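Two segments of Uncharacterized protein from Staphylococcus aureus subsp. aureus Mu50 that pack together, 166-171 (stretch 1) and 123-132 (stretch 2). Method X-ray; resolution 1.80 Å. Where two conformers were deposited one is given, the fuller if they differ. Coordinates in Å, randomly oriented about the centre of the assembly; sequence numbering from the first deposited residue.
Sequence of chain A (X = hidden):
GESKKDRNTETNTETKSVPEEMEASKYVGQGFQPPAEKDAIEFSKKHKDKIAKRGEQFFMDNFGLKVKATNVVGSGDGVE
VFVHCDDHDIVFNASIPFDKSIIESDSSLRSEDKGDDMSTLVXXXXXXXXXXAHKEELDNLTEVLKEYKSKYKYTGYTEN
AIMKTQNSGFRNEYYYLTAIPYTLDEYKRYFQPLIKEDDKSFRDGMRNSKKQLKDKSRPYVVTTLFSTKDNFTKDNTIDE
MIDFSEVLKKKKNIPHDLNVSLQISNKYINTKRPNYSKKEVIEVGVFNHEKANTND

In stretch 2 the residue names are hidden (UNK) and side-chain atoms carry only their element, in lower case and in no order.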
# COMPACT_ATOMS: atom_id res chain seq x y z
N GLN A 166 5.38 -0.19 4.88
CA GLN A 166 4.13 0.36 4.34
C GLN A 166 3.02 -0.66 4.42
O GLN A 166 3.28 -1.87 4.37
CB GLN A 166 4.35 0.87 2.89
CG GLN A 166 5.53 1.88 2.76
CD GLN A 166 5.29 3.19 3.49
OE1 GLN A 166 4.26 3.86 3.32
NE2 GLN A 166 6.25 3.60 4.31
N ASN A 167 1.77 -0.17 4.56
CA ASN A 167 0.61 -1.04 4.83
C ASN A 167 -0.70 -0.44 4.32
O ASN A 167 -1.75 -0.65 4.95
CB ASN A 167 0.53 -1.23 6.38
CG ASN A 167 0.33 0.07 7.16
OD1 ASN A 167 0.24 1.17 6.61
ND2 ASN A 167 0.26 -0.03 8.48
N SER A 168 -0.67 0.32 3.22
CA SER A 168 -1.88 1.01 2.76
C SER A 168 -2.69 0.23 1.72
O SER A 168 -3.81 0.64 1.37
CB SER A 168 -1.51 2.36 2.16
OG SER A 168 -0.61 2.19 1.08
N GLY A 169 -2.12 -0.83 1.20
CA GLY A 169 -2.73 -1.63 0.14
C GLY A 169 -1.73 -1.88 -0.96
O GLY A 169 -0.52 -2.00 -0.68
N PHE A 170 -2.19 -1.94 -2.22
CA PHE A 170 -1.27 -2.14 -3.35
C PHE A 170 -0.28 -1.00 -3.40
O PHE A 170 -0.67 0.17 -3.36
CB PHE A 170 -1.99 -2.29 -4.72
CG PHE A 170 -0.95 -2.43 -5.82
CD1 PHE A 170 -0.34 -3.65 -6.07
CD2 PHE A 170 -0.50 -1.31 -6.53
CE1 PHE A 170 0.70 -3.76 -7.00
CE2 PHE A 170 0.52 -1.43 -7.48
CZ PHE A 170 1.11 -2.66 -7.71
N ARG A 171 1.01 -1.34 -3.52
CA ARG A 171 2.06 -0.35 -3.56
C ARG A 171 3.32 -0.91 -4.17
O ARG A 171 3.71 -2.04 -3.86
CB ARG A 171 2.37 0.14 -2.11
CG ARG A 171 3.49 1.18 -2.00
CD ARG A 171 3.76 1.58 -0.55
NE ARG A 171 2.63 2.26 0.10
CZ ARG A 171 2.51 3.58 0.21
NH1 ARG A 171 3.40 4.38 -0.35
NH2 ARG A 171 1.47 4.10 0.85
N UNK A 123 -10.72 -2.09 3.05
CA UNK A 123 -10.34 -1.17 1.97
C UNK A 123 -8.91 -1.39 1.50
O UNK A 123 -8.63 -1.35 0.30
N UNK A 124 -8.00 -1.68 2.44
CA UNK A 124 -6.59 -1.97 2.16
C UNK A 124 -6.49 -3.27 1.32
O UNK A 124 -5.76 -3.32 0.34
c UNK A 124 -4.46 -2.64 3.36
o UNK A 124 -5.71 -0.69 3.98
c UNK A 124 -5.83 -2.03 3.49
N UNK A 125 -7.22 -4.31 1.71
CA UNK A 125 -7.23 -5.57 0.99
C UNK A 125 -7.85 -5.35 -0.39
O UNK A 125 -7.31 -5.84 -1.38
c UNK A 125 -8.32 -7.86 0.99
c UNK A 125 -7.18 -7.00 3.07
c UNK A 125 -7.98 -6.63 1.82
N UNK A 126 -8.94 -4.58 -0.46
CA UNK A 126 -9.65 -4.30 -1.71
C UNK A 126 -8.79 -3.52 -2.72
O UNK A 126 -9.03 -3.63 -3.92
c UNK A 126 -11.00 -3.63 -1.47
c UNK A 126 -13.36 -3.82 -0.65
c UNK A 126 -12.06 -4.56 -0.85
c UNK A 126 -12.25 -5.84 -1.67
N UNK A 127 -7.76 -2.78 -2.26
CA UNK A 127 -6.81 -2.11 -3.16
C UNK A 127 -6.14 -3.18 -4.05
O UNK A 127 -5.87 -2.95 -5.22
o UNK A 127 -4.70 -0.88 -3.16
c UNK A 127 -5.78 -1.32 -2.36
N UNK A 128 -5.91 -4.36 -3.45
CA UNK A 128 -5.31 -5.50 -4.14
C UNK A 128 -6.24 -6.06 -5.21
O UNK A 128 -5.79 -6.53 -6.26
N UNK A 129 -7.56 -5.99 -4.96
CA UNK A 129 -8.58 -6.42 -5.93
C UNK A 129 -8.64 -5.42 -7.09
O UNK A 129 -8.77 -5.81 -8.25
c UNK A 129 -11.22 -8.65 -4.75
c UNK A 129 -9.47 -8.01 -3.26
c UNK A 129 -10.20 -7.77 -4.42
c UNK A 129 -9.96 -6.53 -5.25
c UNK A 129 -11.48 -9.79 -3.97
c UNK A 129 -10.74 -10.01 -2.82
c UNK A 129 -9.73 -9.14 -2.47
N UNK A 130 -8.51 -4.11 -6.76
CA UNK A 130 -8.48 -3.03 -7.74
C UNK A 130 -7.25 -3.17 -8.62
O UNK A 130 -7.34 -2.97 -9.83
c UNK A 130 -8.53 -1.65 -7.07
c UNK A 130 -11.10 -1.19 -7.38
c UNK A 130 -9.89 -1.30 -6.46
o UNK A 130 -12.20 -0.93 -6.85
o UNK A 130 -10.95 -1.32 -8.61
N UNK A 131 -6.10 -3.58 -8.02
CA UNK A 131 -4.89 -3.83 -8.79
C UNK A 131 -5.15 -4.92 -9.82
O UNK A 131 -4.88 -4.70 -11.00
c UNK A 131 -0.70 -4.30 -10.25
c UNK A 131 -0.39 -5.65 -10.25
c UNK A 131 -2.53 -4.72 -8.70
c UNK A 131 -3.71 -4.22 -7.89
c UNK A 131 -2.22 -6.08 -8.75
o UNK A 131 0.68 -6.11 -10.98
c UNK A 131 -1.15 -6.54 -9.51
c UNK A 131 -1.77 -3.84 -9.48
N UNK A 132 -5.66 -6.08 -9.39
CA UNK A 132 -5.97 -7.18 -10.31
C UNK A 132 -6.93 -6.73 -11.42
O UNK A 132 -6.66 -7.00 -12.59
c UNK A 132 -7.43 -10.70 -9.72
n UNK A 132 -8.72 -13.12 -9.04
n UNK A 132 -7.78 -11.77 -10.65
c UNK A 132 -6.55 -8.37 -9.55
n UNK A 132 -8.69 -13.80 -11.22
c UNK A 132 -8.39 -12.90 -10.30
c UNK A 132 -6.87 -9.53 -10.48

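Stretch 2 is helical throughout, and the loop 166-171 lies against one side of it. Position 123 has no side-chain atoms and touches nothing on the loop; it is Gly 123.

Position 124 carries one carbon that bears one oxygen and one further carbon. The terminal carbon lies 3.7 Å from Asn 167 O, and the side-chain oxygen lies 3.5 Å from Ser 168 O. This branched pattern is that of Thr 124, the atoms being CG2 and OG1, and the hydroxyl makes at best a weak hydrogen bond to that carbonyl. Its backbone takes part as well, with Thr 124 O 3.5 Å from Gly 169 CA.

Position 125 has three carbons, two of them borne by the first, and points away from the loop: Val 125. Position 126 has four carbons forked at the second and is out of reach: Leu 126.

At position 127 a single carbon carries one oxygen, which stands 2.9 Å from Phe 170 N. One carbon and one hydroxyl oxygen make this Ser 127; its OG accepts a hydrogen bond from the Phe 170 amide, with an N-H...O angle of 151°. The CB points toward the loop, and chi1 is t.

Position 128 lacks side-chain atoms and is Gly 128; its CA is 5.3 Å from Phe 170 CA, and a CB here would be crowded by Val 125 O at 3.0 Å. Position 129, one carbon followed by a six-carbon ring without a hydroxyl, is Phe 129, out of reach of the loop. Position 130 has three carbons, the third carrying two oxygens; this carboxylate marks Glu 130, whose end leads away from the loop.

Position 131 has one carbon, then a six-carbon ring bearing an oxygen, and a ring carbon comes within 3.5 Å of Phe 170 CE1. It is Tyr 131, with CD1 the atom in contact. Position 132, three carbons, a nitrogen, then a carbon with two more nitrogens, is Arg 132, extended and out of reach.

The contact follows successive turns of the helix through 124, 127 and 131. Gly 169 permits the closest backbone approach, its CA 4.4 Å from Thr 124 CA: an ideal CB would sit 2.7 Å from Ser 127 CB, and its phi/psi of 132/-146 by itself calls for glycine. The Ser 127 hydroxyl then anchors the next amide, and Phe 170 turns its side chain toward the helix. Its ring forms an offset stack with Tyr 131, the planes only 6° apart and the ring centroids separated by 4.1 Å.

Stretch 2 123-132: GTVLSGFEYR
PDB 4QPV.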